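Local coordinates for ABC transporter, substrate binding protein (Agrobacterium tumefaciens, PDB 3C9H) that probably captures a solute in the periplasm and hands it to the membrane components of an ABC importer, and binds a magnesium ion, at residues R76-K79 / E80-G84; W122-W125 / R126-A129; S216-I219 / L220-S224. All coordinates share one frame; numbering follows the deposited sequence.

Contact 1: R76-K79 / E80-G84; sequences RIVK and ETDAG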
loop_
_atom_site.group_PDB
_atom_site.type_symbol
_atom_site.label_atom_id
_atom_site.label_comp_id
_atom_site.label_asym_id
_atom_site.label_seq_id
_atom_site.Cartn_x
_atom_site.Cartn_y
_atom_site.Cartn_z
ATOM N N ARG A 76 0.357 -11.453 12.998
ATOM C CA ARG A 76 0.244 -11.089 14.392
ATOM C C ARG A 76 -1.197 -11.088 14.899
ATOM O O ARG A 76 -1.489 -11.572 15.995
ATOM C CB ARG A 76 0.853 -9.729 14.602
ATOM C CG ARG A 76 0.873 -9.290 16.034
ATOM C CD ARG A 76 2.017 -8.320 16.277
ATOM N NE ARG A 76 1.751 -7.590 17.510
ATOM C CZ ARG A 76 2.353 -6.482 17.880
ATOM N NH1 ARG A 76 3.240 -5.908 17.083
ATOM N NH2 ARG A 76 1.979 -5.895 19.021
ATOM N N ILE A 77 -2.104 -10.542 14.104
ATOM C CA ILE A 77 -3.507 -10.544 14.482
ATOM C C ILE A 77 -4.032 -11.988 14.603
ATOM O O ILE A 77 -4.743 -12.321 15.563
ATOM C CB ILE A 77 -4.357 -9.696 13.497
ATOM C CG1 ILE A 77 -4.062 -8.207 13.728
ATOM C CG2 ILE A 77 -5.858 -10.021 13.672
ATOM C CD1 ILE A 77 -4.687 -7.251 12.736
ATOM N N VAL A 78 -3.673 -12.835 13.648
ATOM C CA VAL A 78 -4.074 -14.257 13.690
ATOM C C VAL A 78 -3.486 -14.962 14.931
ATOM O O VAL A 78 -4.189 -15.667 15.646
ATOM C CB VAL A 78 -3.651 -15.021 12.419
ATOM C CG1 VAL A 78 -3.880 -16.596 12.592
ATOM C CG2 VAL A 78 -4.413 -14.520 11.210
ATOM N N LYS A 79 -2.198 -14.788 15.161
ATOM C CA LYS A 79 -1.532 -15.396 16.317
ATOM C C LYS A 79 -2.071 -14.946 17.657
ATOM O O LYS A 79 -2.328 -15.771 18.528
ATOM C CB LYS A 79 -0.046 -15.120 16.283
ATOM C CG LYS A 79 0.658 -16.038 15.366
ATOM C CD LYS A 79 2.146 -15.763 15.360
ATOM C CE LYS A 79 2.839 -16.299 14.093
ATOM N NZ LYS A 79 3.891 -15.301 13.676
ATOM N N GLU A 80 -2.234 -13.642 17.824
ATOM C CA GLU A 80 -2.734 -13.090 19.066
ATOM C C GLU A 80 -4.177 -13.509 19.315
ATOM O O GLU A 80 -4.515 -13.931 20.410
ATOM C CB GLU A 80 -2.586 -11.564 19.111
ATOM C CG GLU A 80 -1.124 -11.136 19.268
ATOM C CD GLU A 80 -0.862 -9.638 19.077
ATOM O OE1 GLU A 80 -1.734 -8.895 18.563
ATOM O OE2 GLU A 80 0.262 -9.198 19.448
ATOM N N THR A 81 -5.009 -13.424 18.286
ATOM C CA THR A 81 -6.398 -13.806 18.405
ATOM C C THR A 81 -6.492 -15.300 18.749
ATOM O O THR A 81 -7.174 -15.660 19.693
ATOM C CB THR A 81 -7.197 -13.511 17.118
ATOM O OG1 THR A 81 -7.102 -12.112 16.802
ATOM C CG2 THR A 81 -8.691 -13.885 17.310
ATOM N N ASP A 82 -5.780 -16.142 18.013
ATOM C CA ASP A 82 -5.811 -17.592 18.226
ATOM C C ASP A 82 -5.366 -17.959 19.651
ATOM O O ASP A 82 -5.867 -18.935 20.239
ATOM C CB ASP A 82 -4.917 -18.327 17.216
ATOM C CG ASP A 82 -5.519 -18.404 15.806
ATOM O OD1 ASP A 82 -6.700 -18.039 15.579
ATOM O OD2 ASP A 82 -4.779 -18.836 14.902
ATOM N N ALA A 83 -4.427 -17.194 20.182
ATOM C CA ALA A 83 -3.886 -17.393 21.531
ATOM C C ALA A 83 -4.843 -17.018 22.672
ATOM O O ALA A 83 -4.531 -17.246 23.835
ATOM C CB ALA A 83 -2.582 -16.620 21.675
ATOM N N GLY A 84 -5.995 -16.441 22.352
ATOM C CA GLY A 84 -6.943 -15.986 23.358
ATOM C C GLY A 84 -6.556 -14.648 23.953
ATOM O O GLY A 84 -7.109 -14.224 24.979
HETATM O O HOH W 1 0.254 -7.352 21.533
#
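The guanidinium of R76 meets the carboxylate of E80 with its edge: E80 OE2 lies near the guanidinium plane, while the two planes stand 86° apart. R76 NE donates to E80 OE2 at 2.9 Å in a salt bridge, and it reaches that oxygen from above the carboxylate plane. A water at the same guanidinium edge gives a hydrogen bond to E80 OE2 and makes a weak one, 3.4 Å, with R76 NH2. Each charged group has a further partner: R76 NH1 pairs with E66, and E80 OE1 is hydrogen-bonded to T87 OG1 and Y39 OH, so both ends of the carboxylate are held. CG of R76 lies anti to the backbone N (chi1 -176°) and the chain runs on extended, which carries NE across to the E80 carboxylate, one turn further on.

One residue on, T81 OG1 folds back to donate to I77 O at 2.7 Å. The backbone N of T81 grips the same oxygen from the opposite face of the carbonyl plane. V78 and D82 lie side by side, CG1 of V78 3.3 Å from OD2 of D82, and D82 OD1 is hydrogen-bonded to Y107 OH. A83 N still makes the regular bond to K79 O at 3.0 Å. G84, with positive phi, then ends the helix in a Schellman motif, its N bonding back to T81 O.

These are the last two turns of helix 70-82, at the surface of the protein. I77 and V78 rest on L102 of helix 96-104, whereas R76 turns to E66 of strand 62-67 and E80 to Y39 of strand 35-40.

Contact 2: W122-W125 / R126-A129; sequences WANW and RNTA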
loop_
_atom_site.group_PDB
_atom_site.type_symbol
_atom_site.label_atom_id
_atom_site.label_comp_id
_atom_site.label_asym_id
_atom_site.label_seq_id
_atom_site.Cartn_x
_atom_site.Cartn_y
_atom_site.Cartn_z
ATOM N N TRP A 122 -17.895 -0.323 -3.780
ATOM C CA TRP A 122 -16.688 -1.093 -4.071
ATOM C C TRP A 122 -15.703 -1.122 -2.888
ATOM O O TRP A 122 -14.892 -2.027 -2.781
ATOM C CB TRP A 122 -15.974 -0.523 -5.303
ATOM C CG TRP A 122 -15.334 0.821 -5.139
ATOM C CD1 TRP A 122 -15.868 2.024 -5.488
ATOM C CD2 TRP A 122 -14.010 1.101 -4.644
ATOM N NE1 TRP A 122 -14.987 3.034 -5.210
ATOM C CE2 TRP A 122 -13.837 2.492 -4.690
ATOM C CE3 TRP A 122 -12.967 0.307 -4.152
ATOM C CZ2 TRP A 122 -12.664 3.108 -4.288
ATOM C CZ3 TRP A 122 -11.824 0.922 -3.701
ATOM C CH2 TRP A 122 -11.667 2.305 -3.795
ATOM N N ALA A 123 -15.779 -0.109 -2.040
ATOM C CA ALA A 123 -14.814 0.144 -0.979
ATOM C C ALA A 123 -15.312 -0.334 0.392
ATOM O O ALA A 123 -14.713 -0.020 1.422
ATOM C CB ALA A 123 -14.443 1.641 -0.947
ATOM N N ASN A 124 -16.385 -1.124 0.405
ATOM C CA ASN A 124 -16.963 -1.614 1.648
ATOM C C ASN A 124 -17.327 -3.098 1.546
ATOM O O ASN A 124 -18.221 -3.463 0.775
ATOM C CB ASN A 124 -18.212 -0.790 1.950
ATOM C CG ASN A 124 -18.899 -1.204 3.224
ATOM O OD1 ASN A 124 -18.532 -2.190 3.850
ATOM N ND2 ASN A 124 -19.906 -0.441 3.616
ATOM N N TRP A 125 -16.634 -3.942 2.306
ATOM C CA TRP A 125 -17.033 -5.340 2.506
ATOM C C TRP A 125 -17.753 -5.482 3.858
ATOM O O TRP A 125 -17.130 -5.403 4.908
ATOM C CB TRP A 125 -15.830 -6.295 2.463
ATOM C CG TRP A 125 -16.233 -7.762 2.456
ATOM C CD1 TRP A 125 -16.734 -8.466 1.396
ATOM C CD2 TRP A 125 -16.192 -8.695 3.564
ATOM N NE1 TRP A 125 -17.002 -9.763 1.769
ATOM C CE2 TRP A 125 -16.685 -9.927 3.090
ATOM C CE3 TRP A 125 -15.823 -8.594 4.914
ATOM C CZ2 TRP A 125 -16.788 -11.070 3.914
ATOM C CZ3 TRP A 125 -15.922 -9.735 5.735
ATOM C CH2 TRP A 125 -16.396 -10.946 5.234
ATOM N N ARG A 126 -19.076 -5.631 3.802
ATOM C CA ARG A 126 -19.913 -5.946 4.968
ATOM C C ARG A 126 -19.774 -5.045 6.169
ATOM O O ARG A 126 -19.884 -5.516 7.301
ATOM C CB ARG A 126 -19.641 -7.373 5.418
ATOM C CG ARG A 126 -19.912 -8.375 4.342
ATOM C CD ARG A 126 -19.975 -9.736 4.941
ATOM N NE ARG A 126 -20.354 -10.722 3.946
ATOM C CZ ARG A 126 -20.131 -12.033 4.055
ATOM N NH1 ARG A 126 -19.495 -12.552 5.112
ATOM N NH2 ARG A 126 -20.524 -12.829 3.073
ATOM N N ASN A 127 -19.580 -3.750 5.921
ATOM C CA ASN A 127 -19.407 -2.747 6.990
ATOM C C ASN A 127 -18.266 -3.124 7.953
ATOM O O ASN A 127 -18.199 -2.633 9.081
ATOM C CB ASN A 127 -20.728 -2.551 7.750
ATOM C CG ASN A 127 -21.633 -1.481 7.134
ATOM O OD1 ASN A 127 -22.499 -0.939 7.828
ATOM N ND2 ASN A 127 -21.454 -1.182 5.863
ATOM N N THR A 128 -17.342 -3.937 7.451
ATOM C CA THR A 128 -16.301 -4.567 8.257
ATOM C C THR A 128 -14.887 -4.151 7.826
ATOM O O THR A 128 -14.114 -3.671 8.653
ATOM C CB THR A 128 -16.440 -6.116 8.216
ATOM O OG1 THR A 128 -17.716 -6.478 8.751
ATOM C CG2 THR A 128 -15.353 -6.794 9.087
ATOM N N ALA A 129 -14.567 -4.379 6.546
ATOM C CA ALA A 129 -13.342 -3.929 5.885
ATOM C C ALA A 129 -13.650 -2.793 4.906
ATOM O O ALA A 129 -14.520 -2.926 4.003
ATOM C CB ALA A 129 -12.713 -5.084 5.123
HETATM O O HOH W 2 -20.762 -5.724 1.339
#
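CG of W125 is anti to its own nitrogen (chi1 -171°), and that of R126 is anti to the carbonyl carbon (chi1 -59°), its chain then extended to NE; the two side chains thereby run out alongside each other, with the arginine laid over one face of the indole. The setting is a tight beta hairpin between strands 124-125 and 129-131, with a classic beta bulge in which T128 and A129 both face W125. R126 CD sits 3.7 Å from the centroid of the six-membered ring of W125 in a CH-pi contact, close to the ring normal. Farther out, the guanidinium turns one face to W125 CZ2, its plane 26° from that of the indole.

The bulge shows in the bonding of W125 O, which accepts from two successive amides, T128 N at 2.9 Å and A129 N at 3.2 Å. In return W125 N donates to A129 O, completing the hydrogen-bonded antiparallel pair; on the sheet face shared by W125 and A129 their CB atoms are 4.3 Å apart. The turn itself runs through R126 and N127, both with positive phi. T128 OG1 donates a hydrogen bond to R126 O at 2.8 Å, from above the carbonyl plane. A water accepts from R126 N.

Beyond the hairpin, the W125 side chain rests on S103 and N104 of helix 96-104, and A129 touches I264 of strand 258-268. N124, on the strand entering the turn, meets a loop amide with its side chain: N124 OD1 accepts from N127 N at 2.8 Å, with the donor in the carbonyl plane, on a lone pair.

Contact 3: S216-I219 / L220-S224; sequences SSAI and LERVS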
loop_
_atom_site.group_PDB
_atom_site.type_symbol
_atom_site.label_atom_id
_atom_site.label_comp_id
_atom_site.label_asym_id
_atom_site.label_seq_id
_atom_site.Cartn_x
_atom_site.Cartn_y
_atom_site.Cartn_z
ATOM N N SER A 216 8.903 0.192 -0.056
ATOM C CA SER A 216 9.096 1.226 -1.059
ATOM C C SER A 216 10.156 2.182 -0.590
ATOM O O SER A 216 10.988 2.614 -1.392
ATOM C CB SER A 216 7.805 1.999 -1.353
ATOM O OG SER A 216 6.993 1.327 -2.296
ATOM N N SER A 217 10.155 2.501 0.707
ATOM C CA SER A 217 11.112 3.480 1.239
ATOM C C SER A 217 12.569 3.059 1.002
ATOM O O SER A 217 13.395 3.908 0.664
ATOM C CB SER A 217 10.879 3.752 2.717
ATOM O OG SER A 217 10.979 2.536 3.423
ATOM N N ALA A 218 12.887 1.771 1.171
ATOM C CA ALA A 218 14.252 1.265 0.910
ATOM C C ALA A 218 14.659 1.496 -0.555
ATOM O O ALA A 218 15.797 1.849 -0.874
ATOM C CB ALA A 218 14.381 -0.240 1.265
ATOM N N ILE A 219 13.723 1.269 -1.453
ATOM C CA ILE A 219 13.992 1.443 -2.874
ATOM C C ILE A 219 14.114 2.939 -3.175
ATOM O O ILE A 219 15.057 3.362 -3.812
ATOM C CB ILE A 219 12.921 0.778 -3.733
ATOM C CG1 ILE A 219 12.956 -0.751 -3.549
ATOM C CG2 ILE A 219 13.102 1.198 -5.214
ATOM C CD1 ILE A 219 11.727 -1.486 -4.147
ATOM N N LEU A 220 13.206 3.740 -2.635
ATOM C CA LEU A 220 13.245 5.175 -2.853
ATOM C C LEU A 220 14.553 5.801 -2.393
ATOM O O LEU A 220 15.140 6.596 -3.140
ATOM C CB LEU A 220 12.022 5.856 -2.231
ATOM C CG LEU A 220 10.736 5.636 -3.039
ATOM C CD1 LEU A 220 9.530 5.932 -2.181
ATOM C CD2 LEU A 220 10.719 6.482 -4.332
ATOM N N GLU A 221 15.051 5.425 -1.218
ATOM C CA GLU A 221 16.361 5.964 -0.761
ATOM C C GLU A 221 17.480 5.674 -1.750
ATOM O O GLU A 221 18.300 6.542 -1.992
ATOM C CB GLU A 221 16.752 5.574 0.687
ATOM C CG GLU A 221 16.538 4.163 1.100
ATOM C CD GLU A 221 16.485 3.974 2.643
ATOM O OE1 GLU A 221 15.466 4.359 3.304
ATOM O OE2 GLU A 221 17.455 3.391 3.174
ATOM N N ARG A 222 17.467 4.500 -2.367
ATOM C CA ARG A 222 18.530 4.072 -3.270
ATOM C C ARG A 222 18.422 4.665 -4.691
ATOM O O ARG A 222 19.443 4.927 -5.348
ATOM C CB ARG A 222 18.615 2.552 -3.299
ATOM C CG ARG A 222 19.228 1.968 -1.996
ATOM C CD ARG A 222 18.910 0.490 -1.812
ATOM N NE ARG A 222 19.466 -0.023 -0.558
ATOM C CZ ARG A 222 19.010 0.271 0.657
ATOM N NH1 ARG A 222 17.946 1.058 0.832
ATOM N NH2 ARG A 222 19.623 -0.239 1.723
ATOM N N VAL A 223 17.194 4.855 -5.163
ATOM C CA VAL A 223 16.932 5.589 -6.411
ATOM C C VAL A 223 17.293 7.060 -6.222
ATOM O O VAL A 223 17.878 7.656 -7.113
ATOM C CB VAL A 223 15.454 5.420 -6.904
ATOM C CG1 VAL A 223 15.135 6.342 -8.114
ATOM C CG2 VAL A 223 15.202 3.931 -7.281
ATOM N N SER A 224 17.013 7.607 -5.042
ATOM C CA SER A 224 17.191 9.036 -4.756
ATOM C C SER A 224 18.621 9.487 -4.958
ATOM O O SER A 224 18.862 10.559 -5.511
ATOM C CB SER A 224 16.784 9.366 -3.311
ATOM O OG SER A 224 16.531 10.745 -3.159
#
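L220 begins the second turn of helix 216-224 by donating its N to S216 O at 2.8 Å. Its CB and CG lie close to that same oxygen, and L220 CD1 comes alongside S216 CB at 4.4 Å. The L220 side chain also touches W242 of helix 236-245 and I234 of strand 230-235.

E221 N follows with a bond to S217 O. Its CG stands between the backbone N and the carbonyl carbon (chi1 44°), which turns the chain back along the helix: E221 CG comes within 3.1 Å of A218 O, and E221 OE1 lies beside S217 O, two acceptors with no bond between them.

R222 breaks the pattern. Its N makes only weak bonds, to A218 O at 3.5 Å and to I219 O at 3.0 Å. The firmer grip on A218 O comes from R222 NH1, 2.9 Å away, with that oxygen near the guanidinium plane. R222 NH1 also pairs with E221 OE2 at 3.3 Å, a salt bridge whose hydrogen bond is weak. V223 restores the regular bond, N to I219 O, and V223 CG2 meets I219 CG2 obliquely at 4.0 Å. S224 N then bonds to L220 O.

At the start of the helix S216 OG is fixed by Y176 and the backbone N of L235, and S217 touches D43, a magnesium ligand. R222 NH1 thus supplements the weak backbone bond to A218 O, and its charge is probably partly balanced by E221; the first-turn amide of S216 donates to a citrate, probably from the crystallisation liquor, consistent with an anion being accepted at this helix start.

All three contacts are local, within one continuous stretch of chain, and none touches another. Contact 1 lies at the surface, at the C-terminal end of a helix; contacts 2 and 3 are partly buried, on opposite sides of the chain's centre. Contacts 1 and 2 share a neighbour, helix 96-104, although their nearest atoms are about 11 Å apart. Charge is used differently in each: an arginine-glutamate bridge one helical turn apart in contact 1, an arginine laid over an indole in contact 2, and an arginine bound to a backbone carbonyl in contact 3. Contact 3 comes nearest the magnesium ion, the side chain of S217 lying about 6 Å from it.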